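Local coordinates for protein nadb-ler3 (Gallus gallus, PDB 3WXB) that reduces carbonyl compounds with NAD(P)H as a short-chain dehydrogenase/reductase that binds NADPH on a Rossmann fold, at residues L167-T180 / Y216-P228. Numbering follows the deposited sequence.
Sequences LSCSKAAIINISST and YREHGIFCVALHP. With NDP (NADPH dihydro-nicotinamide-adenine-dinucleotide phosphate), chain C; EDO (1,2-ethanediol), chain D.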
# COMPACT_ATOMS: atom_id res chain seq x y z
N LEU A 167 -1.64 -16.23 -21.22
CA LEU A 167 -1.82 -14.87 -20.77
C LEU A 167 -0.67 -14.15 -21.43
O LEU A 167 0.40 -14.76 -21.60
CB LEU A 167 -1.69 -14.83 -19.23
CG LEU A 167 -2.88 -14.80 -18.27
CD1 LEU A 167 -4.20 -15.30 -18.77
CD2 LEU A 167 -2.59 -15.34 -16.88
N SER A 168 -0.88 -12.92 -21.88
CA SER A 168 0.26 -12.09 -22.37
C SER A 168 -0.11 -10.59 -22.47
O SER A 168 -1.25 -10.24 -22.38
CB SER A 168 0.71 -12.57 -23.76
OG SER A 168 -0.20 -12.09 -24.72
N CYS A 169 0.85 -9.74 -22.72
CA CYS A 169 0.52 -8.34 -22.86
C CYS A 169 -0.02 -8.02 -24.25
O CYS A 169 -0.43 -6.89 -24.50
CB CYS A 169 1.74 -7.50 -22.51
SG CYS A 169 2.14 -7.75 -20.79
N SER A 170 -0.04 -9.01 -25.15
CA SER A 170 -0.62 -8.80 -26.49
C SER A 170 -2.10 -9.20 -26.43
O SER A 170 -2.90 -8.74 -27.24
CB SER A 170 0.11 -9.61 -27.58
OG SER A 170 1.40 -9.07 -27.87
N LYS A 171 -2.47 -10.03 -25.47
CA LYS A 171 -3.85 -10.52 -25.35
C LYS A 171 -4.77 -9.58 -24.50
O LYS A 171 -5.63 -8.86 -25.02
CB LYS A 171 -3.81 -11.97 -24.84
CG LYS A 171 -5.20 -12.60 -24.42
CD LYS A 171 -5.04 -14.05 -23.94
CE LYS A 171 -6.40 -14.60 -23.58
NZ LYS A 171 -6.38 -16.07 -23.29
N ALA A 172 -4.61 -9.58 -23.17
CA ALA A 172 -5.38 -8.67 -22.33
C ALA A 172 -4.54 -8.50 -21.09
O ALA A 172 -4.26 -9.51 -20.41
CB ALA A 172 -6.72 -9.28 -21.95
N ALA A 173 -4.12 -7.28 -20.79
CA ALA A 173 -3.16 -7.03 -19.67
C ALA A 173 -3.45 -5.69 -18.96
O ALA A 173 -3.83 -4.73 -19.62
CB ALA A 173 -1.71 -6.99 -20.18
N ILE A 174 -3.20 -5.63 -17.67
CA ILE A 174 -3.16 -4.42 -16.89
C ILE A 174 -1.72 -4.23 -16.43
O ILE A 174 -1.15 -5.09 -15.84
CB ILE A 174 -4.10 -4.49 -15.67
CG1 ILE A 174 -5.55 -4.59 -16.10
CG2 ILE A 174 -3.88 -3.32 -14.75
CD1 ILE A 174 -6.43 -5.15 -15.11
N ILE A 175 -1.17 -3.10 -16.74
CA ILE A 175 0.16 -2.76 -16.38
C ILE A 175 0.09 -1.62 -15.34
O ILE A 175 -0.36 -0.57 -15.63
CB ILE A 175 0.98 -2.28 -17.59
CG1 ILE A 175 0.82 -3.22 -18.77
CG2 ILE A 175 2.41 -2.05 -17.23
CD1 ILE A 175 0.90 -4.66 -18.37
N ASN A 176 0.57 -1.87 -14.14
CA ASN A 176 0.66 -0.84 -13.13
C ASN A 176 2.05 -0.28 -12.96
O ASN A 176 2.93 -1.00 -12.58
CB ASN A 176 0.09 -1.35 -11.83
CG ASN A 176 -1.34 -1.62 -11.92
OD1 ASN A 176 -2.03 -0.92 -12.57
ND2 ASN A 176 -1.78 -2.67 -11.32
N ILE A 177 2.25 1.01 -13.25
CA ILE A 177 3.59 1.57 -13.14
C ILE A 177 3.86 1.90 -11.65
O ILE A 177 3.32 2.90 -11.12
CB ILE A 177 3.79 2.82 -14.00
CG1 ILE A 177 3.35 2.54 -15.45
CG2 ILE A 177 5.27 3.32 -13.89
CD1 ILE A 177 4.22 1.38 -16.15
N SER A 178 4.74 1.13 -11.02
CA SER A 178 4.95 1.20 -9.59
C SER A 178 6.35 1.75 -9.38
O SER A 178 6.87 2.43 -10.27
CB SER A 178 4.78 -0.20 -9.00
OG SER A 178 4.77 -0.20 -7.58
N SER A 179 7.00 1.42 -8.28
CA SER A 179 8.32 1.97 -7.98
C SER A 179 8.98 1.09 -6.94
O SER A 179 8.32 0.60 -6.02
CB SER A 179 8.21 3.38 -7.35
OG SER A 179 9.52 3.86 -7.15
N THR A 180 10.29 0.92 -7.03
CA THR A 180 11.06 0.26 -5.97
C THR A 180 11.17 1.18 -4.75
O THR A 180 11.56 0.72 -3.67
CB THR A 180 12.50 -0.16 -6.42
OG1 THR A 180 13.15 0.94 -7.06
CG2 THR A 180 12.47 -1.34 -7.39
N TYR A 216 -8.26 -11.91 -11.60
CA TYR A 216 -8.60 -11.75 -13.01
C TYR A 216 -8.04 -12.89 -13.91
O TYR A 216 -8.32 -12.90 -15.12
CB TYR A 216 -8.09 -10.40 -13.56
CG TYR A 216 -8.71 -9.14 -12.98
CD1 TYR A 216 -10.01 -9.14 -12.43
CD2 TYR A 216 -8.02 -7.91 -13.07
CE1 TYR A 216 -10.59 -7.93 -11.94
CE2 TYR A 216 -8.59 -6.71 -12.60
CZ TYR A 216 -9.85 -6.73 -12.03
OH TYR A 216 -10.38 -5.55 -11.57
N ARG A 217 -7.25 -13.82 -13.35
CA ARG A 217 -6.61 -14.89 -14.13
C ARG A 217 -7.70 -15.74 -14.84
O ARG A 217 -7.56 -16.07 -16.03
CB ARG A 217 -5.75 -15.80 -13.23
CG ARG A 217 -5.16 -17.04 -13.94
CD ARG A 217 -4.34 -17.91 -12.99
NE ARG A 217 -2.93 -17.95 -13.39
CZ ARG A 217 -1.92 -17.28 -12.80
NH1 ARG A 217 -2.13 -16.50 -11.72
NH2 ARG A 217 -0.68 -17.41 -13.30
N GLU A 218 -8.78 -16.05 -14.12
CA GLU A 218 -9.86 -16.87 -14.66
C GLU A 218 -10.49 -16.18 -15.91
O GLU A 218 -11.07 -16.85 -16.77
CB GLU A 218 -10.91 -17.15 -13.59
CG GLU A 218 -11.73 -15.93 -13.19
CD GLU A 218 -12.35 -16.06 -11.80
OE1 GLU A 218 -13.59 -16.07 -11.74
OE2 GLU A 218 -11.61 -16.13 -10.79
N HIS A 219 -10.33 -14.86 -16.00
CA HIS A 219 -10.85 -14.10 -17.12
C HIS A 219 -9.93 -14.01 -18.35
O HIS A 219 -10.33 -13.41 -19.35
CB HIS A 219 -11.18 -12.70 -16.65
CG HIS A 219 -12.31 -12.65 -15.66
ND1 HIS A 219 -12.33 -11.76 -14.60
CD2 HIS A 219 -13.47 -13.34 -15.60
CE1 HIS A 219 -13.45 -11.91 -13.92
NE2 HIS A 219 -14.16 -12.88 -14.49
N GLY A 220 -8.71 -14.53 -18.24
CA GLY A 220 -7.70 -14.39 -19.28
C GLY A 220 -6.93 -13.05 -19.27
O GLY A 220 -6.36 -12.66 -20.28
N ILE A 221 -6.87 -12.37 -18.13
CA ILE A 221 -6.21 -11.05 -18.04
C ILE A 221 -4.89 -11.12 -17.27
O ILE A 221 -4.86 -11.61 -16.14
CB ILE A 221 -7.16 -10.05 -17.36
CG1 ILE A 221 -8.39 -9.92 -18.25
CG2 ILE A 221 -6.41 -8.70 -17.15
CD1 ILE A 221 -9.52 -9.12 -17.66
N PHE A 222 -3.81 -10.67 -17.88
CA PHE A 222 -2.49 -10.67 -17.30
C PHE A 222 -2.31 -9.36 -16.51
O PHE A 222 -2.81 -8.33 -16.93
CB PHE A 222 -1.49 -10.69 -18.46
CG PHE A 222 -0.08 -10.64 -18.03
CD1 PHE A 222 0.58 -11.79 -17.64
CD2 PHE A 222 0.59 -9.45 -17.97
CE1 PHE A 222 1.93 -11.72 -17.23
CE2 PHE A 222 1.94 -9.38 -17.54
CZ PHE A 222 2.61 -10.52 -17.18
N CYS A 223 -1.61 -9.40 -15.37
CA CYS A 223 -1.33 -8.18 -14.57
C CYS A 223 0.10 -8.15 -14.13
O CYS A 223 0.68 -9.21 -13.81
CB CYS A 223 -2.23 -8.12 -13.33
SG CYS A 223 -3.95 -8.25 -13.66
N VAL A 224 0.72 -6.97 -14.08
CA VAL A 224 2.12 -6.90 -13.68
C VAL A 224 2.41 -5.48 -13.16
O VAL A 224 1.73 -4.55 -13.60
CB VAL A 224 3.10 -7.21 -14.83
CG1 VAL A 224 3.09 -6.12 -15.94
CG2 VAL A 224 4.51 -7.42 -14.28
N ALA A 225 3.36 -5.34 -12.24
CA ALA A 225 3.79 -4.03 -11.71
C ALA A 225 5.17 -3.81 -12.28
O ALA A 225 6.00 -4.74 -12.20
CB ALA A 225 3.91 -4.12 -10.16
N LEU A 226 5.46 -2.63 -12.84
CA LEU A 226 6.80 -2.30 -13.34
C LEU A 226 7.45 -1.13 -12.62
O LEU A 226 6.80 -0.09 -12.37
CB LEU A 226 6.72 -1.90 -14.83
CG LEU A 226 6.17 -2.94 -15.81
CD1 LEU A 226 6.24 -2.44 -17.25
CD2 LEU A 226 6.90 -4.24 -15.64
N HIS A 227 8.72 -1.27 -12.32
CA HIS A 227 9.51 -0.14 -11.92
C HIS A 227 10.22 0.38 -13.16
O HIS A 227 10.95 -0.39 -13.80
CB HIS A 227 10.56 -0.58 -10.88
CG HIS A 227 11.51 0.50 -10.51
ND1 HIS A 227 11.07 1.73 -10.04
CD2 HIS A 227 12.86 0.58 -10.58
CE1 HIS A 227 12.12 2.52 -9.84
NE2 HIS A 227 13.22 1.84 -10.15
N PRO A 228 10.02 1.68 -13.52
CA PRO A 228 10.51 2.29 -14.76
C PRO A 228 11.92 2.75 -14.64
O PRO A 228 12.49 3.20 -15.61
CB PRO A 228 9.56 3.47 -14.97
CG PRO A 228 9.18 3.85 -13.56
CD PRO A 228 9.09 2.59 -12.79
PA NDP C . 5.31 13.12 -14.01
O1A NDP C . 5.13 13.88 -12.74
O2A NDP C . 6.28 13.60 -14.91
O5B NDP C . 4.03 12.99 -14.77
C5B NDP C . 2.81 12.73 -14.02
C4B NDP C . 1.73 12.43 -15.01
O4B NDP C . 0.49 11.86 -14.32
C3B NDP C . 1.21 13.69 -15.75
O3B NDP C . 0.65 13.19 -17.03
C2B NDP C . 0.05 14.13 -14.84
O2B NDP C . -0.92 14.98 -15.49
C1B NDP C . -0.61 12.76 -14.52
N9A NDP C . -1.48 12.88 -13.23
C8A NDP C . -1.13 13.16 -11.95
N7A NDP C . -2.25 13.18 -11.20
C5A NDP C . -3.29 13.06 -12.01
C6A NDP C . -4.61 13.04 -11.77
N6A NDP C . -5.06 13.21 -10.52
N1A NDP C . -5.47 12.82 -12.78
C2A NDP C . -5.01 12.58 -14.05
N3A NDP C . -3.64 12.64 -14.28
C4A NDP C . -2.82 12.83 -13.25
O3 NDP C . 5.61 11.60 -13.48
PN NDP C . 6.46 10.49 -14.30
O1N NDP C . 7.84 10.56 -13.83
O2N NDP C . 6.14 10.54 -15.74
O5D NDP C . 5.78 9.19 -13.60
C5D NDP C . 4.78 8.35 -14.21
C4D NDP C . 4.63 7.09 -13.35
O4D NDP C . 5.90 6.49 -13.19
C3D NDP C . 4.19 7.52 -11.92
O3D NDP C . 3.23 6.54 -11.52
C2D NDP C . 5.40 7.43 -11.09
O2D NDP C . 5.10 7.15 -9.72
C1D NDP C . 6.15 6.30 -11.75
N1N NDP C . 7.60 6.35 -11.43
C2N NDP C . 8.43 7.41 -11.84
C3N NDP C . 9.79 7.40 -11.52
C7N NDP C . 10.68 8.41 -11.95
O7N NDP C . 11.86 8.36 -11.60
N7N NDP C . 10.20 9.33 -12.85
C4N NDP C . 10.32 6.36 -10.73
C5N NDP C . 9.53 5.29 -10.29
C6N NDP C . 8.16 5.28 -10.61
P2B NDP C . -0.77 16.62 -15.39
O1X NDP C . -2.20 16.92 -15.61
O2X NDP C . 0.22 16.90 -16.44
O3X NDP C . -0.32 16.87 -13.99
C1 EDO D . 10.61 8.49 -7.75
O1 EDO D . 11.16 9.34 -6.69
C2 EDO D . 11.10 7.06 -7.52
O2 EDO D . 9.83 6.35 -7.49
O HOH W 1 -3.70 -12.10 -21.24
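Thr-180 straddles one face of the His-227 imidazole: its OG1 lies 3.2 Å from NE2 of His-227, and its CG2 makes a CH-pi contact 4.0 Å from the ring centroid. With OG1 wedged between backbone N and carbonyl carbon (chi1 48°), both branches of the threonine reach the ring. A leucine in place of His-227 would probably leave Thr-180 OG1 without its polar neighbour and lose the flat surface on which CG2 rests. Beside this pair, Pro-228 CG packs 3.4 Å from C6N of the NADPH nicotinamide, and Ile-177 CG2 meets the adjoining ribose. These residues sit at the C-terminal ends of strands 173-177 and 222-227, parallel neighbours in the Rossmann sheet, where the cofactor binds. Six backbone hydrogen bonds join the two segments, from Phe-222 N to Ala-172 O (174° at the hydrogen) through Ser-178 N to Leu-226 O. On one face Ile-175 CD1 lies 3.6 Å from Val-224 CG1, and at the far end Cys-169 SG approaches the Phe-222 ring obliquely, 3.6 Å from CE2. On the other, Ile-174 CD1 meets Tyr-216 CE2 at 3.7 Å. Helix 196-216 backs this second face, Asn-206 bonding Ser-178 OG and Thr-209 bonding Asn-176 ND2.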